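Local structure of phenylacetaldehyde dehydrogenase (Burkholderia cenocepacia, 4O5H) at residues A18-T23 with L112-S117; R24-K29 with A217-E222; K31-G36 with I236-G241; S40-G45 with E67-Q72; Q47-N52 with I59-E64. The protein probably oxidises phenylacetaldehyde to phenylacetate with NAD+ as electron acceptor, as a member of the aldehyde dehydrogenase family. One frame throughout, in Å; residues are numbered along the deposited sequence. Where two conformers were deposited one is given.

Interaction 1: A18-T23 with L112-S117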
# COMPACT_ATOMS: atom_id res chain seq x y z
N ALA A 18 14.90 38.53 -19.92
CA ALA A 18 16.28 38.06 -19.94
C ALA A 18 16.38 36.70 -19.27
O ALA A 18 15.61 36.39 -18.38
CB ALA A 18 17.19 39.05 -19.23
N LEU A 19 17.34 35.90 -19.69
CA LEU A 19 17.58 34.61 -19.10
C LEU A 19 19.01 34.60 -18.64
O LEU A 19 19.86 35.24 -19.25
CB LEU A 19 17.41 33.52 -20.15
CG LEU A 19 16.02 33.26 -20.68
CD1 LEU A 19 16.08 32.19 -21.73
CD2 LEU A 19 15.10 32.84 -19.55
N LEU A 20 19.29 33.81 -17.61
CA LEU A 20 20.67 33.61 -17.21
C LEU A 20 21.44 32.99 -18.35
O LEU A 20 20.90 32.17 -19.12
CB LEU A 20 20.77 32.72 -15.96
CG LEU A 20 20.21 33.29 -14.65
CD1 LEU A 20 20.32 32.24 -13.58
CD2 LEU A 20 20.96 34.53 -14.22
N ASP A 21 22.72 33.32 -18.42
CA ASP A 21 23.62 32.62 -19.32
C ASP A 21 23.56 31.10 -19.13
O ASP A 21 23.57 30.34 -20.13
CB ASP A 21 25.06 33.10 -19.12
CG ASP A 21 25.29 34.51 -19.63
OD1 ASP A 21 24.43 35.09 -20.34
OD2 ASP A 21 26.40 35.04 -19.34
N ALA A 22 23.51 30.63 -17.88
CA ALA A 22 23.50 29.19 -17.62
C ALA A 22 22.26 28.54 -18.25
O ALA A 22 22.34 27.43 -18.78
CB ALA A 22 23.57 28.89 -16.12
N THR A 23 21.12 29.21 -18.14
CA THR A 23 19.86 28.73 -18.64
C THR A 23 19.95 28.60 -20.15
O THR A 23 19.58 27.57 -20.72
CB THR A 23 18.71 29.71 -18.28
OG1 THR A 23 18.64 29.91 -16.86
CG2 THR A 23 17.37 29.16 -18.78
N LEU A 112 17.19 26.93 -12.34
CA LEU A 112 16.15 25.89 -12.27
C LEU A 112 14.77 26.46 -12.40
O LEU A 112 13.91 25.87 -13.07
CB LEU A 112 16.27 25.12 -10.95
CG LEU A 112 17.48 24.14 -10.89
CD1 LEU A 112 17.75 23.67 -9.47
CD2 LEU A 112 17.22 22.96 -11.78
N ALA A 113 14.54 27.63 -11.81
CA ALA A 113 13.24 28.30 -11.92
C ALA A 113 12.95 28.74 -13.35
O ALA A 113 11.84 28.58 -13.83
CB ALA A 113 13.17 29.50 -11.00
N GLU A 114 13.95 29.28 -14.03
CA GLU A 114 13.78 29.68 -15.44
C GLU A 114 13.47 28.46 -16.33
O GLU A 114 12.58 28.51 -17.18
CB GLU A 114 15.04 30.43 -15.95
CG GLU A 114 15.20 31.79 -15.26
CD GLU A 114 16.39 32.61 -15.72
OE1 GLU A 114 17.24 32.12 -16.49
OE2 GLU A 114 16.45 33.79 -15.26
N ILE A 115 14.21 27.38 -16.13
CA ILE A 115 13.98 26.19 -16.91
C ILE A 115 12.56 25.74 -16.67
O ILE A 115 11.82 25.40 -17.60
CB ILE A 115 14.98 25.05 -16.50
CG1 ILE A 115 16.37 25.42 -16.92
CG2 ILE A 115 14.56 23.72 -17.10
CD1 ILE A 115 17.46 24.58 -16.30
N GLU A 116 12.16 25.70 -15.40
CA GLU A 116 10.84 25.22 -15.06
C GLU A 116 9.75 26.12 -15.65
O GLU A 116 8.74 25.62 -16.19
CB GLU A 116 10.66 25.14 -13.56
CG GLU A 116 9.50 24.29 -13.13
CD GLU A 116 9.85 22.81 -13.05
OE1 GLU A 116 10.42 22.27 -14.03
OE2 GLU A 116 9.58 22.21 -11.99
N SER A 117 9.96 27.43 -15.60
CA SER A 117 8.99 28.38 -16.15
C SER A 117 8.87 28.21 -17.67
O SER A 117 7.76 28.23 -18.22
CB SER A 117 9.40 29.80 -15.80
OG SER A 117 8.49 30.73 -16.30
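Two torsions bring Glu114 and Thr23 together: CG of Glu114 stands anti to its carbonyl carbon (chi1 -68°), and OG1 of Thr23 is likewise anti to its own carbonyl carbon. Beyond CG the glutamate chain is extended and carries the carboxylate from helix 109-120 to the start of helix 21-28. One oxygen, OE1, takes two donors. The hydroxyl OG1 of Thr23 donates to Glu114 OE1 over 2.6 Å, arriving on the anti side and 26° out of the carboxylate plane. The backbone N of Leu20 donates to the syn lone pair of Glu114 OE1, at 2.9 Å and nearly straight (165°). Leu20 occupies the N-cap position, so a carboxylate from a distant helix grips the entry to helix 21-28, where negative charge would probably be favoured by the helix dipole. Leu19 slides past Glu114 in the opposite direction, with CD2 3.8 Å from Glu114 OE1, and CG of Leu20 lies 3.8 Å from Glu114 OE2. Nearer the glutamate backbone the contact turns apolar: CG2 of Thr23 is 3.9 Å from CB of Glu114. The second oxygen, OE2, is salt-bridged to Arg110, one turn earlier. Helix 109-120 is itself packed between others, with Leu112 and Ala113 against helix 124-145 and Ile115 against helix 215-227, while Leu19 and Glu114 both touch Met350 of a loop.

Interaction 2: R24-K29 with A217-E222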
# COMPACT_ATOMS: atom_id res chain seq x y z
N ARG A 24 20.49 29.63 -20.79
CA ARG A 24 20.68 29.62 -22.24
C ARG A 24 21.60 28.47 -22.67
O ARG A 24 21.32 27.76 -23.64
CB ARG A 24 21.19 30.99 -22.76
CG ARG A 24 20.08 32.04 -22.80
CD ARG A 24 20.52 33.31 -23.56
NE ARG A 24 19.73 34.48 -23.20
CZ ARG A 24 18.49 34.73 -23.63
NH1 ARG A 24 17.87 33.91 -24.47
NH2 ARG A 24 17.87 35.82 -23.21
N ALA A 25 22.68 28.27 -21.96
CA ALA A 25 23.62 27.19 -22.28
C ALA A 25 22.96 25.83 -22.14
O ALA A 25 23.19 24.93 -22.94
CB ALA A 25 24.87 27.25 -21.38
N PHE A 26 22.17 25.65 -21.09
CA PHE A 26 21.50 24.39 -20.90
C PHE A 26 20.52 24.14 -22.04
O PHE A 26 20.47 23.04 -22.58
CB PHE A 26 20.76 24.36 -19.56
CG PHE A 26 19.97 23.10 -19.33
CD1 PHE A 26 20.58 21.93 -18.95
CD2 PHE A 26 18.61 23.11 -19.50
CE1 PHE A 26 19.85 20.77 -18.74
CE2 PHE A 26 17.86 21.96 -19.28
CZ PHE A 26 18.48 20.79 -18.89
N LEU A 27 19.76 25.15 -22.42
CA LEU A 27 18.83 24.99 -23.53
C LEU A 27 19.50 24.70 -24.87
O LEU A 27 18.99 23.92 -25.66
CB LEU A 27 17.95 26.21 -23.69
CG LEU A 27 16.98 26.48 -22.53
CD1 LEU A 27 16.28 27.81 -22.76
CD2 LEU A 27 15.99 25.36 -22.38
N ALA A 28 20.62 25.34 -25.12
CA ALA A 28 21.30 25.19 -26.41
C ALA A 28 21.95 23.81 -26.61
O ALA A 28 22.04 23.35 -27.70
CB ALA A 28 22.35 26.26 -26.57
N LYS A 29 22.41 23.16 -25.56
CA LYS A 29 23.21 21.96 -25.76
C LYS A 29 22.35 20.70 -25.95
O LYS A 29 21.22 20.63 -25.45
CB LYS A 29 24.16 21.76 -24.58
CG LYS A 29 23.48 21.14 -23.37
CD LYS A 29 24.32 21.22 -22.12
CE LYS A 29 23.60 20.49 -21.01
NZ LYS A 29 24.41 20.43 -19.78
N ALA A 217 14.20 17.86 -14.64
CA ALA A 217 14.67 16.55 -14.15
C ALA A 217 16.05 16.20 -14.72
O ALA A 217 16.90 15.72 -13.99
CB ALA A 217 13.67 15.46 -14.50
N LEU A 218 16.29 16.52 -15.99
CA LEU A 218 17.59 16.33 -16.59
C LEU A 218 18.62 17.22 -15.89
O LEU A 218 19.71 16.75 -15.62
CB LEU A 218 17.59 16.56 -18.11
CG LEU A 218 16.69 15.54 -18.87
CD1 LEU A 218 16.68 15.85 -20.34
CD2 LEU A 218 17.17 14.11 -18.64
N ARG A 219 18.29 18.46 -15.59
CA ARG A 219 19.26 19.34 -14.92
C ARG A 219 19.52 18.83 -13.51
O ARG A 219 20.64 18.84 -13.06
CB ARG A 219 18.78 20.80 -14.92
CG ARG A 219 19.79 21.78 -14.32
CD ARG A 219 21.04 21.94 -15.17
NE ARG A 219 21.85 23.05 -14.61
CZ ARG A 219 23.00 22.92 -13.97
NH1 ARG A 219 23.61 21.74 -13.85
NH2 ARG A 219 23.55 23.99 -13.44
N LEU A 220 18.50 18.32 -12.85
CA LEU A 220 18.64 17.73 -11.53
C LEU A 220 19.57 16.51 -11.59
O LEU A 220 20.39 16.34 -10.73
CB LEU A 220 17.29 17.31 -10.96
CG LEU A 220 17.32 16.60 -9.60
CD1 LEU A 220 17.81 17.52 -8.48
CD2 LEU A 220 15.94 16.11 -9.28
N GLY A 221 19.49 15.73 -12.65
CA GLY A 221 20.48 14.64 -12.91
C GLY A 221 21.92 15.09 -12.88
O GLY A 221 22.75 14.45 -12.27
N GLU A 222 22.20 16.23 -13.51
CA GLU A 222 23.53 16.84 -13.49
C GLU A 222 23.93 17.18 -12.04
O GLU A 222 25.08 16.91 -11.63
CB GLU A 222 23.56 18.10 -14.34
CG GLU A 222 23.25 17.83 -15.83
CD GLU A 222 23.39 19.06 -16.70
OE1 GLU A 222 23.74 20.13 -16.18
OE2 GLU A 222 23.16 18.96 -17.92
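Phe26 presents its ring to Arg219 and Glu222, two residues on one side of helix 215-227. CG of Phe26 stands anti to the backbone N (chi1 176°), and the ring beyond it bridges to helix 215-227; the axes of segments 24-28 and 217-222 stay 12.1 Å apart at their closest. Ring and guanidinium planes are inclined by 34°; it is the aliphatic part of Arg219 that touches, its CD lying 3.8 Å from Phe26 CD1. Against Glu222 the ring offers its edge: OE2 lies in the ring plane, 3.9 Å from Phe26 CE1, with the carboxylate turned 71° from it. Leu218 CB also sits at the rim, 4.4 Å from Phe26 CZ. Beside the ring, Lys29, Glu222 and Arg219 form a salt-bridge network that joins the N-terminal helix 21-28 to a helix following strand 204-208 in the family's probable Rossmann-type coenzyme domain. Lys29 and Glu222 reach toward each other tip to tip, and NZ of Lys29 donates to OE2 of Glu222 over 2.7 Å, on the syn side and somewhat out of the carboxylate plane. The other oxygen, Glu222 OE1, pairs with NH1 of Arg219 at 2.8 Å, although the bent geometry makes that hydrogen bond weak. NE of Arg219 turns to a second acid, Glu111, and the Phe26 ring has a cation-pi partner in Lys31.

Interaction 3: K31-G36 with I236-G241. With EDO (1,2-ethanediol), chain G.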
# COMPACT_ATOMS: atom_id res chain seq x y z
N LYS A 31 20.59 17.23 -25.34
CA LYS A 31 20.06 16.63 -24.09
C LYS A 31 20.12 15.14 -24.23
O LYS A 31 19.77 14.59 -25.28
CB LYS A 31 18.57 16.98 -23.85
CG LYS A 31 18.20 18.45 -23.99
CD LYS A 31 18.81 19.34 -22.93
CE LYS A 31 18.34 20.74 -23.20
NZ LYS A 31 18.76 21.31 -24.52
N GLN A 32 20.43 14.48 -23.12
CA GLN A 32 20.47 13.03 -23.06
C GLN A 32 19.82 12.51 -21.77
O GLN A 32 19.65 13.25 -20.81
CB GLN A 32 21.92 12.59 -23.12
CG GLN A 32 22.58 12.97 -24.43
CD GLN A 32 23.93 12.39 -24.54
OE1 GLN A 32 24.83 12.75 -23.76
NE2 GLN A 32 24.11 11.47 -25.48
N MET A 33 19.50 11.22 -21.77
CA MET A 33 19.04 10.52 -20.57
C MET A 33 20.23 10.14 -19.69
O MET A 33 21.33 9.98 -20.19
CB MET A 33 18.32 9.22 -20.94
CG MET A 33 17.10 9.45 -21.75
SD MET A 33 16.23 7.95 -22.15
CE MET A 33 17.21 7.22 -23.47
N LEU A 34 19.98 9.89 -18.42
CA LEU A 34 21.00 9.39 -17.51
C LEU A 34 20.74 7.92 -17.21
O LEU A 34 19.76 7.59 -16.52
CB LEU A 34 20.99 10.21 -16.22
CG LEU A 34 21.96 9.74 -15.12
CD1 LEU A 34 23.38 9.78 -15.63
CD2 LEU A 34 21.83 10.60 -13.89
N ILE A 35 21.55 7.05 -17.79
CA ILE A 35 21.35 5.62 -17.67
C ILE A 35 22.63 4.99 -17.14
O ILE A 35 23.63 4.88 -17.85
CB ILE A 35 20.93 5.00 -19.01
CG1 ILE A 35 19.61 5.62 -19.42
CG2 ILE A 35 20.80 3.47 -18.92
CD1 ILE A 35 19.07 5.18 -20.74
N GLY A 36 22.60 4.62 -15.87
CA GLY A 36 23.79 4.12 -15.21
C GLY A 36 24.89 5.18 -15.23
O GLY A 36 24.63 6.35 -14.94
N ILE A 236 17.46 8.47 -15.17
CA ILE A 236 16.40 9.36 -15.65
C ILE A 236 16.12 9.09 -17.11
O ILE A 236 16.98 9.31 -17.97
CB ILE A 236 16.75 10.82 -15.48
CG1 ILE A 236 17.10 11.11 -14.02
CG2 ILE A 236 15.55 11.71 -15.86
CD1 ILE A 236 17.61 12.52 -13.74
N VAL A 237 14.90 8.65 -17.40
CA VAL A 237 14.51 8.27 -18.75
C VAL A 237 13.38 9.13 -19.23
O VAL A 237 12.41 9.30 -18.51
CB VAL A 237 14.10 6.77 -18.85
CG1 VAL A 237 15.30 5.88 -18.63
CG2 VAL A 237 13.06 6.38 -17.83
N THR A 238 13.48 9.66 -20.45
CA THR A 238 12.47 10.62 -20.97
C THR A 238 11.70 9.93 -22.06
O THR A 238 12.22 9.01 -22.68
CB THR A 238 13.13 11.88 -21.52
OG1 THR A 238 14.23 11.53 -22.40
CG2 THR A 238 13.66 12.75 -20.38
N GLY A 239 10.44 10.33 -22.24
CA GLY A 239 9.59 9.73 -23.29
C GLY A 239 8.12 9.73 -22.96
O GLY A 239 7.72 10.36 -21.98
N TYR A 240 7.33 8.97 -23.72
CA TYR A 240 5.90 8.94 -23.53
C TYR A 240 5.47 8.04 -22.41
O TYR A 240 6.08 6.98 -22.17
CB TYR A 240 5.20 8.51 -24.81
CG TYR A 240 5.42 9.45 -25.95
CD1 TYR A 240 4.85 10.70 -25.90
CD2 TYR A 240 6.19 9.10 -27.07
CE1 TYR A 240 5.03 11.60 -26.94
CE2 TYR A 240 6.38 10.00 -28.11
CZ TYR A 240 5.80 11.23 -28.03
OH TYR A 240 5.97 12.16 -29.02
N GLY A 241 4.41 8.45 -21.73
CA GLY A 241 3.75 7.64 -20.71
C GLY A 241 3.33 6.28 -21.22
O GLY A 241 3.54 5.29 -20.55
C1 EDO G . 2.07 5.14 -17.69
O1 EDO G . 1.43 4.88 -18.94
C2 EDO G . 2.88 6.44 -17.57
O2 EDO G . 2.16 7.65 -17.16
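Leu34 and Ile236 form the tight centre of this contact, a single antiparallel bridge of the hydrogen-bonded kind. N of Leu34 donates to O of Ile236 over 3.1 Å, in the carbonyl plane and on a lone pair, and the return bond from Ile236 N to Leu34 O is shorter, 2.8 Å, and straighter (159°). The two CB atoms of this pair lie 4.3 Å apart. Met33 packs alongside, its CB 3.3 Å from O of Ile236. Chi1 of -63° sets CG of Met33 anti to the carbonyl carbon, 3.6 Å from Thr238 OG1. The methionine sulfur then meets the N-H of Thr238, SD to N being 3.7 Å, a weak bond but a well-aligned one. The threonine hydroxyl itself is satisfied by O of Pro63. The bridge links the small hairpin of strands 33-35 and 38-40 to strand 234-236 of the large mixed sheet.

Outward the packing thins. Ile35, partly exposed, only brushes Val237, CD1 to CG1 at 4.4 Å. Farther along, the chain 239-241 leaves strand 33-35 behind and turns into helix 241-250; strand 234-236 followed by this helix fits the alternating strand-helix order of the family's probable Rossmann-type coenzyme domain. There O of Gly241 accepts a 2.7 Å hydrogen bond from O1 of an ethanediol, probably from the crystallisation liquor. Chemically, the join rests on backbone hydrogen bonds, with thioether and aliphatic packing beside them and no charged pair between the segments.

Interaction 4: S40-G45 with E67-Q72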
# COMPACT_ATOMS: atom_id res chain seq x y z
N SER A 40 23.00 9.21 -22.29
CA SER A 40 22.70 8.40 -23.46
C SER A 40 21.52 8.90 -24.27
O SER A 40 20.56 9.40 -23.72
CB SER A 40 22.33 7.00 -23.00
OG SER A 40 23.46 6.35 -22.45
N ASP A 41 21.59 8.73 -25.57
CA ASP A 41 20.42 8.87 -26.40
C ASP A 41 19.59 7.61 -26.30
O ASP A 41 20.03 6.61 -25.76
CB ASP A 41 20.84 9.06 -27.82
CG ASP A 41 21.79 10.20 -27.96
OD1 ASP A 41 21.47 11.28 -27.48
OD2 ASP A 41 22.87 10.00 -28.57
N ALA A 42 18.40 7.64 -26.87
CA ALA A 42 17.60 6.43 -27.01
C ALA A 42 18.28 5.51 -28.01
O ALA A 42 18.89 5.98 -28.97
CB ALA A 42 16.21 6.80 -27.47
N ALA A 43 18.11 4.19 -27.84
CA ALA A 43 18.64 3.22 -28.79
C ALA A 43 18.19 3.56 -30.20
O ALA A 43 18.94 3.35 -31.15
CB ALA A 43 18.22 1.79 -28.41
N SER A 44 16.95 4.03 -30.34
CA SER A 44 16.40 4.30 -31.67
C SER A 44 16.94 5.60 -32.28
O SER A 44 16.71 5.87 -33.44
CB SER A 44 14.87 4.42 -31.56
OG SER A 44 14.51 5.60 -30.85
N GLY A 45 17.61 6.42 -31.49
CA GLY A 45 17.86 7.78 -31.90
C GLY A 45 16.66 8.75 -31.85
O GLY A 45 16.84 9.92 -32.08
N GLU A 67 11.01 0.67 -24.51
CA GLU A 67 11.17 -0.37 -23.53
C GLU A 67 12.64 -0.80 -23.35
O GLU A 67 13.07 -1.10 -22.22
CB GLU A 67 10.28 -1.57 -23.95
CG GLU A 67 10.15 -2.61 -22.86
CD GLU A 67 8.96 -3.57 -23.08
OE1 GLU A 67 8.80 -4.04 -24.24
OE2 GLU A 67 8.21 -3.88 -22.09
N ARG A 68 13.41 -0.80 -24.43
CA ARG A 68 14.83 -1.20 -24.37
C ARG A 68 15.59 -0.26 -23.45
O ARG A 68 16.38 -0.69 -22.62
CB ARG A 68 15.52 -1.12 -25.74
CG ARG A 68 14.98 -2.05 -26.80
CD ARG A 68 15.61 -1.76 -28.17
NE ARG A 68 15.03 -0.57 -28.80
CZ ARG A 68 15.37 -0.10 -30.00
NH1 ARG A 68 16.32 -0.69 -30.73
NH2 ARG A 68 14.77 0.98 -30.48
N ASP A 69 15.36 1.03 -23.61
CA ASP A 69 16.07 2.02 -22.81
C ASP A 69 15.65 1.92 -21.33
O ASP A 69 16.48 2.03 -20.42
CB ASP A 69 15.84 3.45 -23.35
CG ASP A 69 16.10 3.55 -24.85
OD1 ASP A 69 17.26 3.30 -25.28
OD2 ASP A 69 15.16 3.83 -25.59
N VAL A 70 14.38 1.73 -21.11
CA VAL A 70 13.86 1.60 -19.73
C VAL A 70 14.46 0.37 -19.07
O VAL A 70 14.90 0.44 -17.93
CB VAL A 70 12.34 1.54 -19.69
CG1 VAL A 70 11.84 1.21 -18.28
CG2 VAL A 70 11.74 2.85 -20.14
N GLN A 71 14.47 -0.75 -19.78
CA GLN A 71 15.11 -1.97 -19.27
C GLN A 71 16.58 -1.76 -18.91
O GLN A 71 17.03 -2.26 -17.91
CB GLN A 71 14.99 -3.11 -20.26
CG GLN A 71 13.57 -3.66 -20.28
CD GLN A 71 13.30 -4.52 -21.47
OE1 GLN A 71 14.11 -4.65 -22.39
NE2 GLN A 71 12.15 -5.14 -21.46
N GLN A 72 17.31 -1.00 -19.71
CA GLN A 72 18.72 -0.67 -19.37
C GLN A 72 18.83 0.14 -18.09
O GLN A 72 19.74 -0.06 -17.29
CB GLN A 72 19.44 0.08 -20.48
CG GLN A 72 19.58 -0.78 -21.71
CD GLN A 72 20.57 -1.92 -21.54
OE1 GLN A 72 21.46 -1.91 -20.66
NE2 GLN A 72 20.38 -2.95 -22.32
O HOH W 1 19.75 4.03 -24.11
O HOH W 2 14.81 3.50 -28.30
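Asp69 OD1 is held by the backbone of Ala43 and by a water. N of Ala43 donates to Asp69 OD1 over 2.8 Å in a fairly straight bond (160°), arriving on the syn side and 18° out of the carboxylate plane. Water 1 gives one hydrogen to Asp69 OD1, also at 2.8 Å, and the other to O of Asp41 at 3.1 Å. The second oxygen is bridged as well: water 2 donates to Asp69 OD2 at 2.8 Å and accepts from N of Ser44 at 3.0 Å, while the N-H of Asp66, just before helix 67-82, also binds OD2. CG of Asp69 lies anti to its carbonyl carbon (chi1 -51°), which sets CG on the side of the loop backbone. The loop here forms a type I beta turn from Ala42 to Gly45, and the aspartate holds the N-H groups of the two central residues of the turn, Ala43 directly and Ser44 through water.

Arg68 supplies the more exposed half. CB of Ala43 sits 3.7 Å above the centre of the Arg68 guanidinium, a methyl laid on a flat cation, and CB of Ser44 approaches Arg68 NH2 to 3.6 Å. The charge of Arg68 is met by Asp66, and the Ser44 hydroxyl by N of Arg46. Around this junction Ala42 and Asp69 both touch Met33 of strand 33-35, Gln72 reaches Ile35 of the same strand, and Val70 packs against helix 241-250.

Interaction 5: Q47-N52 with I59-E64. With NA (sodium ion), chain I.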
# COMPACT_ATOMS: atom_id res chain seq x y z
N GLN A 47 13.70 11.37 -30.85
CA GLN A 47 13.60 12.44 -29.89
C GLN A 47 12.20 13.02 -29.84
O GLN A 47 11.45 12.94 -30.79
CB GLN A 47 14.53 13.58 -30.29
CG GLN A 47 16.01 13.27 -30.22
CD GLN A 47 16.83 14.41 -30.77
OE1 GLN A 47 16.90 14.60 -31.98
NE2 GLN A 47 17.39 15.19 -29.90
N LEU A 48 11.87 13.66 -28.74
CA LEU A 48 10.64 14.44 -28.73
C LEU A 48 10.88 15.90 -28.41
O LEU A 48 11.84 16.26 -27.75
CB LEU A 48 9.60 13.81 -27.83
CG LEU A 48 9.98 13.70 -26.39
CD1 LEU A 48 9.59 14.96 -25.67
CD2 LEU A 48 9.22 12.54 -25.80
N ASP A 49 10.02 16.74 -28.96
CA ASP A 49 10.10 18.18 -28.79
C ASP A 49 9.68 18.64 -27.41
O ASP A 49 8.74 18.15 -26.86
CB ASP A 49 9.19 18.88 -29.78
CG ASP A 49 9.67 18.76 -31.20
OD1 ASP A 49 10.86 18.45 -31.47
OD2 ASP A 49 8.83 19.01 -32.07
N VAL A 50 10.41 19.63 -26.91
CA VAL A 50 10.01 20.35 -25.74
C VAL A 50 9.52 21.73 -26.17
O VAL A 50 10.23 22.46 -26.86
CB VAL A 50 11.18 20.51 -24.77
CG1 VAL A 50 10.71 21.13 -23.48
CG2 VAL A 50 11.78 19.15 -24.50
N VAL A 51 8.31 22.05 -25.75
CA VAL A 51 7.58 23.22 -26.18
C VAL A 51 7.40 24.22 -25.02
O VAL A 51 7.13 23.82 -23.89
CB VAL A 51 6.22 22.80 -26.71
CG1 VAL A 51 5.31 24.01 -26.96
CG2 VAL A 51 6.36 22.00 -28.00
N ASN A 52 7.64 25.48 -25.30
CA ASN A 52 7.37 26.57 -24.35
C ASN A 52 5.90 26.91 -24.48
O ASN A 52 5.46 27.45 -25.50
CB ASN A 52 8.18 27.80 -24.68
CG ASN A 52 7.91 28.95 -23.75
OD1 ASN A 52 6.92 28.97 -22.98
ND2 ASN A 52 8.78 29.93 -23.81
N ILE A 59 11.76 24.63 -27.75
CA ILE A 59 12.94 25.17 -27.10
C ILE A 59 14.06 24.14 -26.92
O ILE A 59 15.16 24.51 -26.53
CB ILE A 59 12.58 25.81 -25.71
CG1 ILE A 59 11.83 24.82 -24.80
CG2 ILE A 59 11.73 27.04 -25.93
CD1 ILE A 59 11.69 25.24 -23.34
N ALA A 60 13.75 22.87 -27.07
CA ALA A 60 14.70 21.79 -26.83
C ALA A 60 14.12 20.52 -27.41
O ALA A 60 12.94 20.47 -27.75
CB ALA A 60 14.97 21.59 -25.33
N ARG A 61 14.96 19.50 -27.46
CA ARG A 61 14.55 18.14 -27.77
C ARG A 61 15.20 17.17 -26.79
O ARG A 61 16.35 17.35 -26.41
CB ARG A 61 14.98 17.80 -29.18
CG ARG A 61 14.46 18.78 -30.22
CD ARG A 61 15.03 18.48 -31.58
NE ARG A 61 14.38 17.33 -32.18
CZ ARG A 61 14.81 16.72 -33.30
NH1 ARG A 61 15.90 17.15 -33.95
NH2 ARG A 61 14.13 15.66 -33.77
N VAL A 62 14.48 16.15 -26.40
CA VAL A 62 15.03 15.13 -25.48
C VAL A 62 14.81 13.73 -26.08
O VAL A 62 13.96 13.57 -26.97
CB VAL A 62 14.41 15.21 -24.08
CG1 VAL A 62 14.63 16.59 -23.48
CG2 VAL A 62 12.93 14.84 -24.09
N PRO A 63 15.55 12.72 -25.58
CA PRO A 63 15.31 11.40 -26.08
C PRO A 63 13.89 10.90 -25.85
O PRO A 63 13.30 11.16 -24.80
CB PRO A 63 16.31 10.53 -25.33
CG PRO A 63 17.43 11.49 -25.04
CD PRO A 63 16.68 12.74 -24.65
N GLU A 64 13.41 10.13 -26.82
CA GLU A 64 12.16 9.40 -26.72
C GLU A 64 12.45 7.90 -26.46
O GLU A 64 12.64 7.12 -27.39
CB GLU A 64 11.37 9.56 -28.01
CG GLU A 64 9.99 8.94 -27.90
CD GLU A 64 9.44 8.42 -29.19
OE1 GLU A 64 9.59 9.02 -30.27
OE2 GLU A 64 8.83 7.38 -29.12
NA NA I . 7.17 21.62 -21.88
O HOH W 3 17.74 14.37 -27.32
O HOH W 4 11.97 16.01 -31.65
O HOH W 5 7.07 20.30 -23.90
O HOH W 6 4.97 22.27 -22.46
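Ile59 and Ala60 together stand opposite the single residue Val50, making a classic beta bulge in the antiparallel hairpin of strands 47-52 and 57-63. N of Ile59 donates to O of Val50 at 2.8 Å, and CG2 of Ile59 packs on CB of Asn52. Ala60 takes the other bond of the bulge, its O accepting from N of Val50 at 2.8 Å, with the donor 37° above the carbonyl plane. On the opposite face lies Arg61, whose guanidinium carries OE1 of Gln47 over its centre, 3.3 Å from CZ. Asp49 OD1 forms a long salt bridge of 3.8 Å to Arg61 NE, while water 4 joins the same two atoms more closely. Val62 returns to the face of Leu48 and Val50: N and O bond to Leu48, and CG2 packs 3.7 Å from Leu48 CD1. After Pro63, Glu64 lays CB against the backbone of Gln47. On the first strand, O of Val51 ligates the sodium ion at 3.0 Å, with waters 5 and 6 and the backbone oxygens of Asp119 and Asp212 among its other ligands. One face of the hairpin is therefore aliphatic and turned to the protein, the other hydrated and charged, with backbone oxygen serving the metal.

How the interactions relate
From the N terminus, three long-range closures follow one another. Interaction 1 joins the start of helix 21-28 to helix 109-120, interaction 2 carries its end to helix 215-227, and interaction 3 takes strand 33-35 to the end of strand 234-236. The three cross one another, each later contact starting and finishing farther along. Within all three loops lies interaction 4, between the turn after strand 38-40 and helix 67-82, and inside that is interaction 5, the hairpin of strands 47-52 and 57-63. Neighbours touch: Phe26 meets Ile115, Leu218 meets Val62, Met33 meets Ala42, and Tyr240 meets Glu64. Together they tie the N-terminal elements to the central sheet and helices of the probable coenzyme-binding domain.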